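Water-soluble chlorophyll protein (Brassicaceae, PDB 5HPZ) binds chlorophyll in a water-soluble tetramer built on the Kunitz-type beta-trefoil fold, and may inhibit endopeptidases. Local coordinates at residues S75-I80 against L123-E128; W97-S102 against P109-G114. All coordinates share one frame; numbering follows the deposited sequence.

Contact 1 (S75-I80 against L123-E128); sequences STTINI and LFKIEE
I78 and F124 form a single antiparallel bridge between two strands of the beta-trefoil, a hydrogen-bonded pair in which I78 N gives to F124 O at 2.9 Å and F124 N returns the bond to I78 O. The strands 78-80 and 124-128 run at 96° to each other, and within this contact the ladder stops at one rung: a single bridge can tie strands that run almost at right angles. Two CA-H...O contacts, T77 CA to F124 O and L123 CA to I78 O, flank the rung, and beyond it S75 N donates to I126 O at 3.0 Å.

The buried apolar side chains I78, I80, F124 and I126 meet one another. I80 brings CD1 over one face of the F124 ring, 4.0 Å from its centroid and 29° off the normal, a CH-pi contact; W97 touches both residues from the neighbouring strand. I78 CD1 meets I126 CD1 at 3.8 Å, the two chains crossing at about a right angle. Towards the surface, the extended K125 chain lays CE against T77 CG2, whose neighbouring OG1 is bonded to E63 O. N79 ND2, bonded to the carbonyls of S122 and R117, also packs against L123 CD2.

At the far end E127 folds back at chi2 (-74°), which turns its carboxylate onto S75. The S75 OG to E127 OE1 bond is short, 2.5 Å. With an alanine at E127 the S75 hydroxyl would probably lose its carboxylate mate, leaving the turn at S75 tied to this strand chiefly through its backbone. In the bond as it stands, S75 OG donates to the syn lone pair of E127 OE1, on the side of OE2.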
loop_
_atom_site.group_PDB
_atom_site.type_symbol
_atom_site.label_atom_id
_atom_site.label_comp_id
_atom_site.label_asym_id
_atom_site.label_seq_id
_atom_site.Cartn_x
_atom_site.Cartn_y
_atom_site.Cartn_z
ATOM N N SER A 75 -23.345 -20.552 24.116
ATOM C CA SER A 75 -24.601 -20.855 23.474
ATOM C C SER A 75 -25.567 -19.681 23.597
ATOM O O SER A 75 -26.793 -19.844 23.559
ATOM C CB SER A 75 -25.229 -22.143 24.067
ATOM O OG SER A 75 -24.350 -23.285 24.079
ATOM N N THR A 76 -25.031 -18.482 23.720
ATOM C CA THR A 76 -25.886 -17.325 23.933
ATOM C C THR A 76 -25.364 -16.218 22.993
ATOM O O THR A 76 -24.127 -15.980 22.951
ATOM C CB THR A 76 -25.865 -16.871 25.428
ATOM O OG1 THR A 76 -25.976 -18.004 26.334
ATOM C CG2 THR A 76 -26.986 -15.839 25.709
ATOM N N THR A 77 -26.276 -15.563 22.249
ATOM C CA THR A 77 -25.855 -14.612 21.197
ATOM C C THR A 77 -25.242 -13.339 21.768
ATOM O O THR A 77 -25.743 -12.742 22.721
ATOM C CB THR A 77 -26.957 -14.232 20.207
ATOM O OG1 THR A 77 -28.042 -13.588 20.892
ATOM C CG2 THR A 77 -27.419 -15.461 19.475
ATOM N N ILE A 78 -24.095 -12.988 21.205
ATOM C CA ILE A 78 -23.374 -11.826 21.565
ATOM C C ILE A 78 -22.983 -11.143 20.251
ATOM O O ILE A 78 -23.045 -11.756 19.171
ATOM C CB ILE A 78 -22.096 -12.182 22.359
ATOM C CG1 ILE A 78 -21.188 -13.126 21.539
ATOM C CG2 ILE A 78 -22.439 -12.861 23.675
ATOM C CD1 ILE A 78 -19.825 -13.356 22.154
ATOM N N ASN A 79 -22.583 -9.883 20.387
ATOM C CA ASN A 79 -21.762 -9.177 19.391
ATOM C C ASN A 79 -20.326 -9.283 19.838
ATOM O O ASN A 79 -20.028 -9.395 21.049
ATOM C CB ASN A 79 -22.146 -7.690 19.250
ATOM C CG ASN A 79 -23.604 -7.473 18.832
ATOM O OD1 ASN A 79 -24.256 -6.583 19.360
ATOM N ND2 ASN A 79 -24.111 -8.267 17.885
ATOM N N ILE A 80 -19.429 -9.278 18.850
ATOM C CA ILE A 80 -17.984 -9.261 19.108
ATOM C C ILE A 80 -17.435 -7.987 18.482
ATOM O O ILE A 80 -17.675 -7.702 17.315
ATOM C CB ILE A 80 -17.297 -10.479 18.484
ATOM C CG1 ILE A 80 -17.922 -11.769 19.020
ATOM C CG2 ILE A 80 -15.805 -10.438 18.717
ATOM C CD1 ILE A 80 -17.449 -13.019 18.290
ATOM N N LEU A 123 -24.443 -11.594 14.915
ATOM C CA LEU A 123 -24.632 -12.398 16.149
ATOM C C LEU A 123 -23.796 -13.710 16.142
ATOM O O LEU A 123 -23.858 -14.485 15.190
ATOM C CB LEU A 123 -26.097 -12.807 16.305
ATOM C CG LEU A 123 -27.167 -11.726 16.448
ATOM C CD1 LEU A 123 -28.495 -12.360 16.866
ATOM C CD2 LEU A 123 -26.747 -10.677 17.440
ATOM N N PHE A 124 -23.036 -13.913 17.215
ATOM C CA PHE A 124 -22.200 -15.044 17.383
ATOM C C PHE A 124 -22.580 -15.764 18.633
ATOM O O PHE A 124 -23.152 -15.158 19.524
ATOM C CB PHE A 124 -20.748 -14.588 17.493
ATOM C CG PHE A 124 -20.244 -13.981 16.232
ATOM C CD1 PHE A 124 -20.654 -12.690 15.866
ATOM C CD2 PHE A 124 -19.386 -14.691 15.386
ATOM C CE1 PHE A 124 -20.228 -12.123 14.666
ATOM C CE2 PHE A 124 -18.986 -14.144 14.168
ATOM C CZ PHE A 124 -19.398 -12.860 13.812
ATOM N N LYS A 125 -22.220 -17.039 18.716
ATOM C CA LYS A 125 -22.217 -17.759 19.981
ATOM C C LYS A 125 -20.863 -18.390 20.181
ATOM O O LYS A 125 -20.250 -18.854 19.208
ATOM C CB LYS A 125 -23.229 -18.889 19.947
ATOM C CG LYS A 125 -24.643 -18.428 19.653
ATOM C CD LYS A 125 -25.554 -19.643 19.557
ATOM C CE LYS A 125 -27.009 -19.222 19.577
ATOM N NZ LYS A 125 -27.908 -20.364 19.307
ATOM N N ILE A 126 -20.418 -18.405 21.433
ATOM C CA ILE A 126 -19.221 -19.095 21.813
ATOM C C ILE A 126 -19.639 -20.489 22.245
ATOM O O ILE A 126 -20.594 -20.601 23.005
ATOM C CB ILE A 126 -18.516 -18.370 22.953
ATOM C CG1 ILE A 126 -18.187 -16.928 22.513
ATOM C CG2 ILE A 126 -17.285 -19.158 23.375
ATOM C CD1 ILE A 126 -17.640 -16.041 23.611
ATOM N N GLU A 127 -18.978 -21.536 21.749
ATOM C CA GLU A 127 -19.308 -22.915 22.177
ATOM C C GLU A 127 -18.053 -23.664 22.615
ATOM O O GLU A 127 -16.943 -23.399 22.122
ATOM C CB GLU A 127 -20.027 -23.727 21.096
ATOM C CG GLU A 127 -21.243 -23.105 20.443
ATOM C CD GLU A 127 -22.489 -23.103 21.343
ATOM O OE1 GLU A 127 -22.419 -23.616 22.482
ATOM O OE2 GLU A 127 -23.529 -22.551 20.935
ATOM N N GLU A 128 -18.248 -24.598 23.557
ATOM C CA GLU A 128 -17.192 -25.511 24.040
ATOM C C GLU A 128 -16.647 -26.359 22.892
ATOM O O GLU A 128 -17.388 -26.802 22.041
ATOM C CB GLU A 128 -17.693 -26.421 25.205
#

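Contact 2 (W97-S102 against P109-G114); sequences WAVDVS and PAIIIG
V99 and P109 meet because V99 holds CG1 anti to its backbone N (chi1 169°), which carries that methyl to P109 CG, a tight 3.5 Å. The other methyl, CG2, reaches I111 CD1 at 4.0 Å. D100 likewise sets CG anti to its N, which points OD1 at S102 and OD2 at a water 2.6 Å away that accepts from A110 N. S102 OG gives to the syn lone pair of D100 OD1 at 2.7 Å, while S102 N approaches from above the carboxylate plane, closing an Asx turn. S102 OG is also hydrogen-bonded to S104 OG. With both oxygens engaged, the carboxylate is restrained from turning.

The backbones pair antiparallel, the short strands making 137° with each other. A98 and I112 are the hydrogen-bonded pair, flanked by the non-hydrogen-bonded pairs W97 with I113 and V99 with I111. I112 N gives A98 O a bond of 2.8 Å; the return bond from A98 N is more bent, its donor tilted 34° from the I112 carbonyl plane. D100 N to A110 O extends the ladder past the strand ends.

W97, V99, I111 and I113 share one face of the sheet, and W97 CE3 comes within 4.2 Å of I111 CG2. I45 and L157 pack against W97 and I111 from other strands, so this face belongs to the buried interior. A98 and I112 occupy the reverse face, where A98 CB lies loosely by I112 CG1. Two antiparallel strands that follow each other in the chain and pair together make a beta hairpin of the beta-trefoil, their wide angle reflecting its twist.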
loop_
_atom_site.group_PDB
_atom_site.type_symbol
_atom_site.label_atom_id
_atom_site.label_comp_id
_atom_site.label_asym_id
_atom_site.label_seq_id
_atom_site.Cartn_x
_atom_site.Cartn_y
_atom_site.Cartn_z
ATOM N N TRP A 97 -17.840 -7.502 14.488
ATOM C CA TRP A 97 -17.716 -8.642 13.601
ATOM C C TRP A 97 -19.052 -8.910 13.017
ATOM O O TRP A 97 -20.086 -8.708 13.674
ATOM C CB TRP A 97 -17.248 -9.896 14.344
ATOM C CG TRP A 97 -15.857 -9.862 14.941
ATOM C CD1 TRP A 97 -15.105 -8.787 15.269
ATOM C CD2 TRP A 97 -15.045 -11.002 15.198
ATOM N NE1 TRP A 97 -13.890 -9.195 15.781
ATOM C CE2 TRP A 97 -13.826 -10.550 15.721
ATOM C CE3 TRP A 97 -15.251 -12.369 15.058
ATOM C CZ2 TRP A 97 -12.792 -11.427 16.077
ATOM C CZ3 TRP A 97 -14.257 -13.215 15.405
ATOM C CH2 TRP A 97 -13.051 -12.767 15.903
ATOM N N ALA A 98 -19.044 -9.389 11.780
ATOM C CA ALA A 98 -20.233 -9.698 11.100
ATOM C C ALA A 98 -19.905 -10.635 9.953
ATOM O O ALA A 98 -18.790 -10.683 9.492
ATOM C CB ALA A 98 -20.838 -8.422 10.598
ATOM N N VAL A 99 -20.879 -11.370 9.475
ATOM C CA VAL A 99 -20.675 -12.272 8.369
ATOM C C VAL A 99 -20.994 -11.501 7.121
ATOM O O VAL A 99 -22.037 -10.879 7.067
ATOM C CB VAL A 99 -21.648 -13.472 8.415
ATOM C CG1 VAL A 99 -21.615 -14.275 7.125
ATOM C CG2 VAL A 99 -21.330 -14.369 9.589
ATOM N N ASP A 100 -20.123 -11.540 6.107
ATOM C CA ASP A 100 -20.347 -10.809 4.833
ATOM C C ASP A 100 -21.712 -11.278 4.265
ATOM O O ASP A 100 -21.863 -12.447 3.973
ATOM C CB ASP A 100 -19.198 -11.115 3.858
ATOM C CG ASP A 100 -19.279 -10.370 2.518
ATOM O OD1 ASP A 100 -20.092 -9.425 2.311
ATOM O OD2 ASP A 100 -18.476 -10.776 1.645
ATOM N N VAL A 101 -22.695 -10.372 4.139
ATOM C CA VAL A 101 -23.933 -10.693 3.404
ATOM C C VAL A 101 -24.138 -9.811 2.166
ATOM O O VAL A 101 -25.233 -9.713 1.646
ATOM C CB VAL A 101 -25.167 -10.653 4.323
ATOM C CG1 VAL A 101 -25.024 -11.668 5.460
ATOM C CG2 VAL A 101 -25.397 -9.225 4.843
ATOM N N SER A 102 -23.063 -9.227 1.665
ATOM C CA SER A 102 -23.109 -8.394 0.488
ATOM C C SER A 102 -23.385 -9.220 -0.741
ATOM O O SER A 102 -23.273 -10.447 -0.726
ATOM C CB SER A 102 -21.775 -7.644 0.321
ATOM O OG SER A 102 -20.770 -8.519 -0.170
ATOM N N PRO A 109 -18.775 -17.348 3.430
ATOM C CA PRO A 109 -18.538 -15.922 3.351
ATOM C C PRO A 109 -17.512 -15.445 4.359
ATOM O O PRO A 109 -17.390 -15.985 5.491
ATOM C CB PRO A 109 -19.915 -15.340 3.660
ATOM C CG PRO A 109 -20.537 -16.354 4.563
ATOM C CD PRO A 109 -20.090 -17.671 4.015
ATOM N N ALA A 110 -16.815 -14.403 3.987
ATOM C CA ALA A 110 -15.797 -13.878 4.863
ATOM C C ALA A 110 -16.458 -13.318 6.144
ATOM O O ALA A 110 -17.575 -12.862 6.118
ATOM C CB ALA A 110 -15.042 -12.813 4.152
ATOM N N ILE A 111 -15.742 -13.350 7.255
ATOM C CA ILE A 111 -16.140 -12.590 8.424
ATOM C C ILE A 111 -15.512 -11.191 8.266
ATOM O O ILE A 111 -14.298 -11.054 8.065
ATOM C CB ILE A 111 -15.611 -13.213 9.733
ATOM C CG1 ILE A 111 -15.961 -14.707 9.835
ATOM C CG2 ILE A 111 -16.211 -12.484 10.957
ATOM C CD1 ILE A 111 -17.435 -15.009 9.768
ATOM N N ILE A 112 -16.343 -10.168 8.313
ATOM C CA ILE A 112 -15.863 -8.816 8.101
ATOM C C ILE A 112 -16.027 -7.979 9.365
ATOM O O ILE A 112 -16.494 -8.461 10.399
ATOM C CB ILE A 112 -16.580 -8.177 6.940
ATOM C CG1 ILE A 112 -18.082 -8.308 7.147
ATOM C CG2 ILE A 112 -16.158 -8.843 5.648
ATOM C CD1 ILE A 112 -18.938 -7.307 6.427
ATOM N N ILE A 113 -15.591 -6.738 9.293
ATOM C CA ILE A 113 -15.664 -5.816 10.385
ATOM C C ILE A 113 -16.597 -4.717 9.939
ATOM O O ILE A 113 -16.449 -4.139 8.846
ATOM C CB ILE A 113 -14.304 -5.247 10.761
ATOM C CG1 ILE A 113 -13.340 -6.392 11.063
ATOM C CG2 ILE A 113 -14.458 -4.280 11.935
ATOM C CD1 ILE A 113 -11.929 -5.949 11.339
ATOM N N GLY A 114 -17.618 -4.450 10.754
ATOM C CA GLY A 114 -18.635 -3.474 10.347
ATOM C C GLY A 114 -20.094 -3.822 10.545
ATOM O O GLY A 114 -20.922 -3.218 9.916
HETATM O O HOH W 1 -17.343 -13.135 1.488
#

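Overall arrangement
From the N terminus the chain first enters contact 1 at 75-80, continues through strand 78-82 to contact 2 at 97-102, turns back to close the hairpin at 109-114, and only then reaches 123-128, which completes contact 1. Contact 2 is therefore nested inside the longer loop that contact 1 closes, and the two do not cross along the sequence. Their centres lie 15 Å apart, yet they touch: I80 O and W97 N make a probable hydrogen bond, and the F124 ring packs on W97, A98 and I111. Strand 78-82, which pairs with 58-62, is thus tied to the hairpin 97-113 and to strand 124-128, the edge strand of the four-stranded sheet.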